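Local coordinates for lipoxygenase (Cyanothece sp., PDB 5EK8), which probably inserts molecular oxygen into polyunsaturated fatty acids, acting as a 9R-lipoxygenase with a non-heme iron centre, at residues 39-47 against 84-92; 112-121 against 137-148. One frame throughout, in Å; residues are numbered along the deposited sequence.

Contact 1: residues 39-47 against 84-92; sequences SKTQEAITK and SDYLGKGVT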
loop_
_atom_site.group_PDB
_atom_site.type_symbol
_atom_site.label_atom_id
_atom_site.label_comp_id
_atom_site.label_asym_id
_atom_site.label_seq_id
_atom_site.Cartn_x
_atom_site.Cartn_y
_atom_site.Cartn_z
ATOM N N SER A 39 -21.778 10.161 11.986
ATOM C CA SER A 39 -22.711 11.282 12.026
ATOM C C SER A 39 -24.144 10.803 11.808
ATOM O O SER A 39 -24.449 10.137 10.815
ATOM C CB SER A 39 -22.340 12.335 10.983
ATOM O OG SER A 39 -23.166 13.480 11.100
ATOM N N LYS A 40 -25.014 11.133 12.753
ATOM C CA LYS A 40 -26.419 10.778 12.659
ATOM C C LYS A 40 -27.009 11.402 11.415
ATOM O O LYS A 40 -27.038 12.624 11.293
ATOM C CB LYS A 40 -27.184 11.249 13.896
ATOM C CG LYS A 40 -26.686 10.676 15.213
ATOM C CD LYS A 40 -25.474 11.429 15.745
ATOM C CE LYS A 40 -24.942 10.789 17.022
ATOM N NZ LYS A 40 -24.583 9.348 16.843
ATOM N N THR A 41 -27.471 10.576 10.485
ATOM C CA THR A 41 -28.040 11.116 9.259
ATOM C C THR A 41 -29.394 11.762 9.553
ATOM O O THR A 41 -30.317 11.113 10.044
ATOM C CB THR A 41 -28.185 10.038 8.163
ATOM O OG1 THR A 41 -29.551 9.623 8.060
ATOM C CG2 THR A 41 -27.292 8.839 8.464
ATOM N N GLN A 42 -29.488 13.057 9.267
ATOM C CA GLN A 42 -30.686 13.834 9.551
ATOM C C GLN A 42 -31.707 13.683 8.433
ATOM O O GLN A 42 -31.350 13.362 7.300
ATOM C CB GLN A 42 -30.328 15.306 9.743
ATOM C CG GLN A 42 -29.203 15.540 10.730
ATOM C CD GLN A 42 -29.627 15.270 12.154
ATOM O OE1 GLN A 42 -30.813 15.328 12.479
ATOM N NE2 GLN A 42 -28.662 14.961 13.013
ATOM N N GLU A 43 -32.974 13.926 8.751
ATOM C CA GLU A 43 -34.044 13.762 7.774
ATOM C C GLU A 43 -34.325 15.059 7.021
ATOM O O GLU A 43 -34.023 16.150 7.506
ATOM C CB GLU A 43 -35.311 13.261 8.463
ATOM C CG GLU A 43 -35.981 12.099 7.748
ATOM C CD GLU A 43 -36.730 11.186 8.700
ATOM O OE1 GLU A 43 -36.668 11.419 9.925
ATOM O OE2 GLU A 43 -37.379 10.230 8.221
ATOM N N ALA A 44 -34.901 14.929 5.831
ATOM C CA ALA A 44 -35.217 16.079 4.995
ATOM C C ALA A 44 -36.198 17.008 5.695
ATOM O O ALA A 44 -37.142 16.556 6.342
ATOM C CB ALA A 44 -35.784 15.624 3.658
ATOM N N ILE A 45 -35.968 18.308 5.561
ATOM C CA ILE A 45 -36.851 19.298 6.159
ATOM C C ILE A 45 -38.091 19.495 5.299
ATOM O O ILE A 45 -38.153 20.407 4.475
ATOM C CB ILE A 45 -36.142 20.649 6.348
ATOM C CG1 ILE A 45 -34.828 20.455 7.104
ATOM C CG2 ILE A 45 -37.039 21.617 7.106
ATOM C CD1 ILE A 45 -35.001 20.303 8.594
ATOM N N THR A 46 -39.079 18.625 5.482
ATOM C CA THR A 46 -40.322 18.741 4.735
ATOM C C THR A 46 -41.185 19.822 5.362
ATOM O O THR A 46 -41.620 19.707 6.508
ATOM C CB THR A 46 -41.092 17.419 4.677
ATOM O OG1 THR A 46 -40.243 16.400 4.131
ATOM C CG2 THR A 46 -42.334 17.568 3.799
ATOM N N LYS A 47 -41.406 20.872 4.580
ATOM C CA LYS A 47 -42.036 22.109 5.013
ATOM C C LYS A 47 -42.057 23.010 3.788
ATOM O O LYS A 47 -41.164 22.902 2.942
ATOM C CB LYS A 47 -41.256 22.749 6.163
ATOM C CG LYS A 47 -41.852 24.033 6.721
ATOM C CD LYS A 47 -41.184 24.399 8.035
ATOM C CE LYS A 47 -41.873 25.582 8.713
ATOM N NZ LYS A 47 -41.224 25.940 10.007
ATOM N N SER A 84 -25.824 21.379 19.816
ATOM C CA SER A 84 -26.148 21.978 18.526
ATOM C C SER A 84 -27.488 21.476 18.004
ATOM O O SER A 84 -27.941 20.393 18.381
ATOM C CB SER A 84 -25.046 21.678 17.509
ATOM O OG SER A 84 -23.817 22.261 17.906
ATOM N N ASP A 85 -28.122 22.258 17.133
ATOM C CA ASP A 85 -29.422 21.855 16.591
ATOM C C ASP A 85 -29.403 21.741 15.068
ATOM O O ASP A 85 -28.842 22.586 14.389
ATOM C CB ASP A 85 -30.511 22.840 17.021
ATOM C CG ASP A 85 -30.586 23.009 18.530
ATOM O OD1 ASP A 85 -30.866 22.009 19.227
ATOM O OD2 ASP A 85 -30.375 24.145 19.013
ATOM N N TYR A 86 -30.020 20.696 14.527
ATOM C CA TYR A 86 -30.058 20.519 13.078
ATOM C C TYR A 86 -31.117 21.409 12.432
ATOM O O TYR A 86 -32.257 21.483 12.899
ATOM C CB TYR A 86 -30.312 19.054 12.726
ATOM C CG TYR A 86 -30.686 18.822 11.280
ATOM C CD1 TYR A 86 -29.724 18.865 10.272
ATOM C CD2 TYR A 86 -32.004 18.554 10.919
ATOM C CE1 TYR A 86 -30.067 18.645 8.948
ATOM C CE2 TYR A 86 -32.354 18.336 9.604
ATOM C CZ TYR A 86 -31.387 18.382 8.622
ATOM O OH TYR A 86 -31.750 18.160 7.314
ATOM N N LEU A 87 -30.731 22.078 11.348
ATOM C CA LEU A 87 -31.599 23.058 10.700
ATOM C C LEU A 87 -31.954 22.695 9.257
ATOM O O LEU A 87 -33.047 23.021 8.789
ATOM C CB LEU A 87 -30.948 24.446 10.738
ATOM C CG LEU A 87 -30.592 24.969 12.133
ATOM C CD1 LEU A 87 -30.094 26.399 12.062
ATOM C CD2 LEU A 87 -31.780 24.850 13.096
ATOM N N GLY A 88 -31.040 22.026 8.553
ATOM C CA GLY A 88 -31.285 21.653 7.169
ATOM C C GLY A 88 -30.146 20.940 6.463
ATOM O O GLY A 88 -28.989 21.035 6.871
ATOM N N LYS A 89 -30.481 20.230 5.390
ATOM C CA LYS A 89 -29.506 19.450 4.628
ATOM C C LYS A 89 -29.313 19.993 3.215
ATOM O O LYS A 89 -29.972 20.950 2.816
ATOM C CB LYS A 89 -29.942 17.989 4.550
ATOM C CG LYS A 89 -29.259 17.064 5.534
ATOM C CD LYS A 89 -29.972 15.722 5.563
ATOM C CE LYS A 89 -30.260 15.227 4.153
ATOM N NZ LYS A 89 -31.189 14.070 4.154
ATOM N N GLY A 90 -28.416 19.363 2.460
ATOM C CA GLY A 90 -28.196 19.727 1.072
ATOM C C GLY A 90 -26.810 19.369 0.564
ATOM O O GLY A 90 -25.957 18.906 1.324
ATOM N N VAL A 91 -26.590 19.575 -0.731
ATOM C CA VAL A 91 -25.321 19.227 -1.365
ATOM C C VAL A 91 -24.737 20.387 -2.171
ATOM O O VAL A 91 -25.418 21.365 -2.473
ATOM C CB VAL A 91 -25.466 18.012 -2.313
ATOM C CG1 VAL A 91 -26.197 16.885 -1.626
ATOM C CG2 VAL A 91 -26.196 18.411 -3.592
ATOM N N THR A 92 -23.462 20.263 -2.515
ATOM C CA THR A 92 -22.823 21.194 -3.432
ATOM C C THR A 92 -23.038 20.719 -4.866
ATOM O O THR A 92 -23.141 19.517 -5.110
ATOM C CB THR A 92 -21.316 21.309 -3.155
ATOM O OG1 THR A 92 -20.721 20.006 -3.239
ATOM C CG2 THR A 92 -21.071 21.886 -1.770
#
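Tyr86 lies beneath Gln42, whose CB sits over the middle of the ring, 3.4 Å from its centroid and only 10° off the normal: a CH-pi contact. A bend at the second torsion of Gln42 (chi2 -71°) folds the amide back over the CG end of the ring, with OE1 3.7 Å from Tyr86 CG and the two planes 25° apart. On the opposite face the backbone Gly88 N approaches toward the rim, so the ring is held between its own strand and the loop. Ile45 points back at the tyrosine from the opposite direction, CD1 oblique to the ring, 3.4 Å from Tyr86 CE2. At Leu87 it is the carbonyl that counts: its O also meets Ile45 CD1, while the side chain turns inward to Val75 and Leu115. Gly88 offers its CA to Ile45 CG1 at 3.7 Å; together with Leu87 it faces Val75 in a classic beta bulge. Lys89 closes the contact. Its chain bends at the third torsion and brings NZ to Gln42 O, a 3.2 Å hydrogen bond with the nitrogen tilted from the carbonyl plane. Residues 39-47, part of the loop between helix 24-36 and strand 53-61, run steeply across residues 86-89 of strand 82-91. That strand is the outermost on its side of a four-stranded antiparallel sheet, beside strand 72-79, whose Trp76 also touches Gln42; the loop is tied further by Ser39 to Asn136 of strand 132-143 and by Lys47 to Asp103 and Glu105.

Contact 2: residues 112-121 against 137-148; sequences APDLELRVID and RIAYIIKGGDNV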
loop_
_atom_site.group_PDB
_atom_site.type_symbol
_atom_site.label_atom_id
_atom_site.label_comp_id
_atom_site.label_asym_id
_atom_site.label_seq_id
_atom_site.Cartn_x
_atom_site.Cartn_y
_atom_site.Cartn_z
ATOM N N ALA A 112 -32.976 33.634 17.008
ATOM C CA ALA A 112 -32.309 33.543 15.716
ATOM C C ALA A 112 -31.129 32.584 15.781
ATOM O O ALA A 112 -30.366 32.598 16.746
ATOM C CB ALA A 112 -31.849 34.919 15.254
ATOM N N PRO A 113 -30.978 31.743 14.752
ATOM C CA PRO A 113 -29.856 30.800 14.712
ATOM C C PRO A 113 -28.480 31.459 14.562
ATOM O O PRO A 113 -28.336 32.469 13.871
ATOM C CB PRO A 113 -30.176 29.924 13.493
ATOM C CG PRO A 113 -31.157 30.709 12.685
ATOM C CD PRO A 113 -31.945 31.508 13.665
ATOM N N ASP A 114 -27.488 30.885 15.238
ATOM C CA ASP A 114 -26.085 31.233 15.042
ATOM C C ASP A 114 -25.452 30.134 14.201
ATOM O O ASP A 114 -25.131 29.058 14.705
ATOM C CB ASP A 114 -25.359 31.388 16.381
ATOM C CG ASP A 114 -25.999 32.439 17.273
ATOM O OD1 ASP A 114 -26.598 33.392 16.729
ATOM O OD2 ASP A 114 -25.906 32.311 18.515
ATOM N N LEU A 115 -25.270 30.415 12.914
ATOM C CA LEU A 115 -25.039 29.367 11.923
ATOM C C LEU A 115 -23.688 28.664 12.003
ATOM O O LEU A 115 -22.687 29.227 12.447
ATOM C CB LEU A 115 -25.227 29.939 10.518
ATOM C CG LEU A 115 -26.685 30.250 10.177
ATOM C CD1 LEU A 115 -26.816 30.747 8.750
ATOM C CD2 LEU A 115 -27.561 29.025 10.406
ATOM N N GLU A 116 -23.704 27.411 11.563
ATOM C CA GLU A 116 -22.544 26.536 11.516
ATOM C C GLU A 116 -22.737 25.561 10.365
ATOM O O GLU A 116 -23.751 24.871 10.291
ATOM C CB GLU A 116 -22.364 25.783 12.836
ATOM C CG GLU A 116 -21.565 24.494 12.713
ATOM C CD GLU A 116 -21.409 23.764 14.044
ATOM O OE1 GLU A 116 -21.915 22.627 14.170
ATOM O OE2 GLU A 116 -20.775 24.327 14.964
ATOM N N LEU A 117 -21.775 25.519 9.454
ATOM C CA LEU A 117 -21.883 24.667 8.279
ATOM C C LEU A 117 -21.016 23.422 8.411
ATOM O O LEU A 117 -19.821 23.516 8.672
ATOM C CB LEU A 117 -21.491 25.447 7.026
ATOM C CG LEU A 117 -21.928 24.838 5.696
ATOM C CD1 LEU A 117 -23.447 24.862 5.577
ATOM C CD2 LEU A 117 -21.266 25.579 4.539
ATOM N N ARG A 118 -21.619 22.254 8.231
ATOM C CA ARG A 118 -20.875 21.008 8.333
ATOM C C ARG A 118 -20.693 20.338 6.978
ATOM O O ARG A 118 -21.658 20.112 6.244
ATOM C CB ARG A 118 -21.567 20.041 9.295
ATOM C CG ARG A 118 -21.727 20.582 10.700
ATOM C CD ARG A 118 -22.077 19.479 11.683
ATOM N NE ARG A 118 -22.462 20.016 12.983
ATOM C CZ ARG A 118 -22.902 19.277 13.997
ATOM N NH1 ARG A 118 -23.010 17.961 13.864
ATOM N NH2 ARG A 118 -23.233 19.856 15.144
ATOM N N VAL A 119 -19.441 20.036 6.656
ATOM C CA VAL A 119 -19.107 19.222 5.503
ATOM C C VAL A 119 -19.143 17.768 5.945
ATOM O O VAL A 119 -18.436 17.376 6.889
ATOM C CB VAL A 119 -17.717 19.570 4.919
ATOM C CG1 VAL A 119 -17.469 18.786 3.640
ATOM C CG2 VAL A 119 -17.602 21.074 4.656
ATOM N N ILE A 120 -19.966 16.988 5.244
ATOM C CA ILE A 120 -20.287 15.618 5.617
ATOM C C ILE A 120 -19.712 14.574 4.654
ATOM O O ILE A 120 -19.947 14.616 3.445
ATOM C CB ILE A 120 -21.820 15.421 5.703
ATOM C CG1 ILE A 120 -22.433 16.445 6.657
ATOM C CG2 ILE A 120 -22.165 14.004 6.151
ATOM C CD1 ILE A 120 -21.894 16.354 8.065
ATOM N N ASP A 121 -18.965 13.635 5.226
ATOM C CA ASP A 121 -18.409 12.488 4.517
ATOM C C ASP A 121 -19.380 11.317 4.636
ATOM O O ASP A 121 -20.320 11.388 5.426
ATOM C CB ASP A 121 -17.055 12.118 5.122
ATOM C CG ASP A 121 -16.077 11.598 4.105
ATOM O OD1 ASP A 121 -16.505 10.876 3.180
ATOM O OD2 ASP A 121 -14.873 11.907 4.242
ATOM N N ARG A 137 -20.250 10.951 8.276
ATOM C CA ARG A 137 -19.112 11.309 9.114
ATOM C C ARG A 137 -18.822 12.792 8.907
ATOM O O ARG A 137 -18.855 13.282 7.776
ATOM C CB ARG A 137 -17.884 10.462 8.764
ATOM C CG ARG A 137 -16.559 11.051 9.228
ATOM C CD ARG A 137 -15.416 10.663 8.288
ATOM N NE ARG A 137 -14.206 11.432 8.573
ATOM C CZ ARG A 137 -13.775 12.459 7.846
ATOM N NH1 ARG A 137 -14.436 12.841 6.765
ATOM N NH2 ARG A 137 -12.671 13.101 8.198
ATOM N N ILE A 138 -18.548 13.512 9.988
ATOM C CA ILE A 138 -18.314 14.949 9.884
ATOM C C ILE A 138 -16.912 15.247 9.360
ATOM O O ILE A 138 -15.912 15.005 10.039
ATOM C CB ILE A 138 -18.523 15.652 11.232
ATOM C CG1 ILE A 138 -20.004 15.607 11.612
ATOM C CG2 ILE A 138 -18.027 17.097 11.169
ATOM C CD1 ILE A 138 -20.315 16.252 12.938
ATOM N N ALA A 139 -16.852 15.771 8.139
ATOM C CA ALA A 139 -15.581 16.018 7.470
ATOM C C ALA A 139 -14.980 17.370 7.857
ATOM O O ALA A 139 -13.767 17.482 8.030
ATOM C CB ALA A 139 -15.754 15.927 5.966
ATOM N N TYR A 140 -15.816 18.393 8.004
ATOM C CA TYR A 140 -15.287 19.708 8.378
ATOM C C TYR A 140 -16.362 20.607 8.976
ATOM O O TYR A 140 -17.548 20.391 8.757
ATOM C CB TYR A 140 -14.650 20.389 7.160
ATOM C CG TYR A 140 -13.715 21.539 7.485
ATOM C CD1 TYR A 140 -12.493 21.315 8.115
ATOM C CD2 TYR A 140 -14.039 22.847 7.135
ATOM C CE1 TYR A 140 -11.628 22.365 8.401
ATOM C CE2 TYR A 140 -13.182 23.901 7.414
ATOM C CZ TYR A 140 -11.981 23.655 8.048
ATOM O OH TYR A 140 -11.138 24.707 8.325
ATOM N N ILE A 141 -15.954 21.614 9.742
ATOM C CA ILE A 141 -16.916 22.568 10.291
ATOM C C ILE A 141 -16.480 24.017 10.076
ATOM O O ILE A 141 -15.366 24.404 10.427
ATOM C CB ILE A 141 -17.156 22.344 11.799
ATOM C CG1 ILE A 141 -17.634 20.918 12.074
ATOM C CG2 ILE A 141 -18.185 23.326 12.322
ATOM C CD1 ILE A 141 -17.781 20.608 13.544
ATOM N N ILE A 142 -17.372 24.809 9.492
ATOM C CA ILE A 142 -17.130 26.225 9.277
ATOM C C ILE A 142 -18.082 27.064 10.116
ATOM O O ILE A 142 -19.285 26.814 10.129
ATOM C CB ILE A 142 -17.306 26.601 7.804
ATOM C CG1 ILE A 142 -16.425 25.712 6.925
ATOM C CG2 ILE A 142 -16.995 28.067 7.603
ATOM C CD1 ILE A 142 -16.689 25.859 5.446
ATOM N N LYS A 143 -17.551 28.059 10.818
ATOM C CA LYS A 143 -18.396 28.922 11.636
ATOM C C LYS A 143 -18.984 30.055 10.802
ATOM O O LYS A 143 -18.266 30.744 10.077
ATOM C CB LYS A 143 -17.609 29.475 12.826
ATOM C CG LYS A 143 -17.270 28.412 13.859
ATOM C CD LYS A 143 -16.156 28.846 14.795
ATOM C CE LYS A 143 -15.769 27.710 15.730
ATOM N NZ LYS A 143 -14.529 28.014 16.490
ATOM N N GLY A 144 -20.299 30.227 10.899
ATOM C CA GLY A 144 -20.998 31.259 10.158
ATOM C C GLY A 144 -21.496 32.374 11.059
ATOM O O GLY A 144 -21.174 32.417 12.248
ATOM N N GLY A 145 -22.292 33.274 10.489
ATOM C CA GLY A 145 -22.770 34.447 11.199
ATOM C C GLY A 145 -23.667 34.153 12.385
ATOM O O GLY A 145 -24.308 33.103 12.457
ATOM N N ASP A 146 -23.707 35.092 13.325
ATOM C CA ASP A 146 -24.556 34.969 14.503
ATOM C C ASP A 146 -25.794 35.844 14.352
ATOM O O ASP A 146 -25.777 36.824 13.604
ATOM C CB ASP A 146 -23.786 35.356 15.765
ATOM C CG ASP A 146 -22.407 34.733 15.816
ATOM O OD1 ASP A 146 -21.493 35.354 16.398
ATOM O OD2 ASP A 146 -22.237 33.623 15.269
ATOM N N ASN A 147 -26.859 35.481 15.065
ATOM C CA ASN A 147 -28.118 36.222 15.029
ATOM C C ASN A 147 -28.655 36.387 13.611
ATOM O O ASN A 147 -29.188 37.442 13.259
ATOM C CB ASN A 147 -27.947 37.600 15.678
ATOM C CG ASN A 147 -29.115 37.973 16.567
ATOM O OD1 ASN A 147 -29.624 37.144 17.321
ATOM N ND2 ASN A 147 -29.549 39.227 16.482
ATOM N N VAL A 148 -28.505 35.344 12.799
ATOM C CA VAL A 148 -28.936 35.389 11.407
ATOM C C VAL A 148 -30.444 35.572 11.300
ATOM O O VAL A 148 -31.216 34.669 11.621
ATOM C CB VAL A 148 -28.523 34.117 10.647
ATOM C CG1 VAL A 148 -29.096 34.130 9.233
ATOM C CG2 VAL A 148 -27.007 33.994 10.616
#
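Val119 O takes two backbone N-H groups, from Ala139 at 2.6 Å and from Tyr140 at 3.0 Å, both residues facing Val119 in a classic beta bulge. The bulge shifts the register by one between antiparallel strands 115-121 and 137-143. Beyond it, Asp121 and Arg137 run side by side in the same direction, and OD2 of Asp121 makes a 2.7 Å salt bridge with Arg137 NH1, the carboxylate and guanidinium planes 74° apart. Where the strands give way to loop, Asn147 N points almost straight (174°) at Asp114 OD1. On one face of the sheet, Arg118 holds Glu116 OE1 side-on with NE (2.9 Å) and NH2, and Ile141 CG2 packs on Glu116 CG at 3.6 Å. With an alanine at Glu116, the Arg118 guanidinium would lose its carboxylate mate and is likely to be less firmly oriented, though Trp76 remains beside it, and Ile141 CG2 would lose packing. The face carrying Leu117, Val119 and Ile142 is largely apolar mid-strand, Leu117 meeting Phe98 and Phe155, with Asp121-Arg137 at its end. Backbone bonds join the strands along their length, the Asp121-Arg137 and Asn147-Asp114 bonds reinforce the two ends, and the Arg118-Glu116 bridge stays within one strand.

Contact 1 is complete in the chain before contact 2 begins, and their centres lie about 12 Å apart. Both reach the same four-stranded antiparallel sheet, ordered 82-91, 72-79, 115-126, 132-143: contact 1 lays a loop over one outermost strand, whereas contact 2 pairs the last two strands as a hairpin. They meet where Ser84 packs against Arg118 and Leu87 against Pro113, and Ser39 touches Arg137 and Ile138, so the loop spans toward both outer strands. The sheet belongs to a beta-rich part of the molecule, probably its PLAT domain, away from the iron and sodium sites; these contacts build that domain rather than the metal centre.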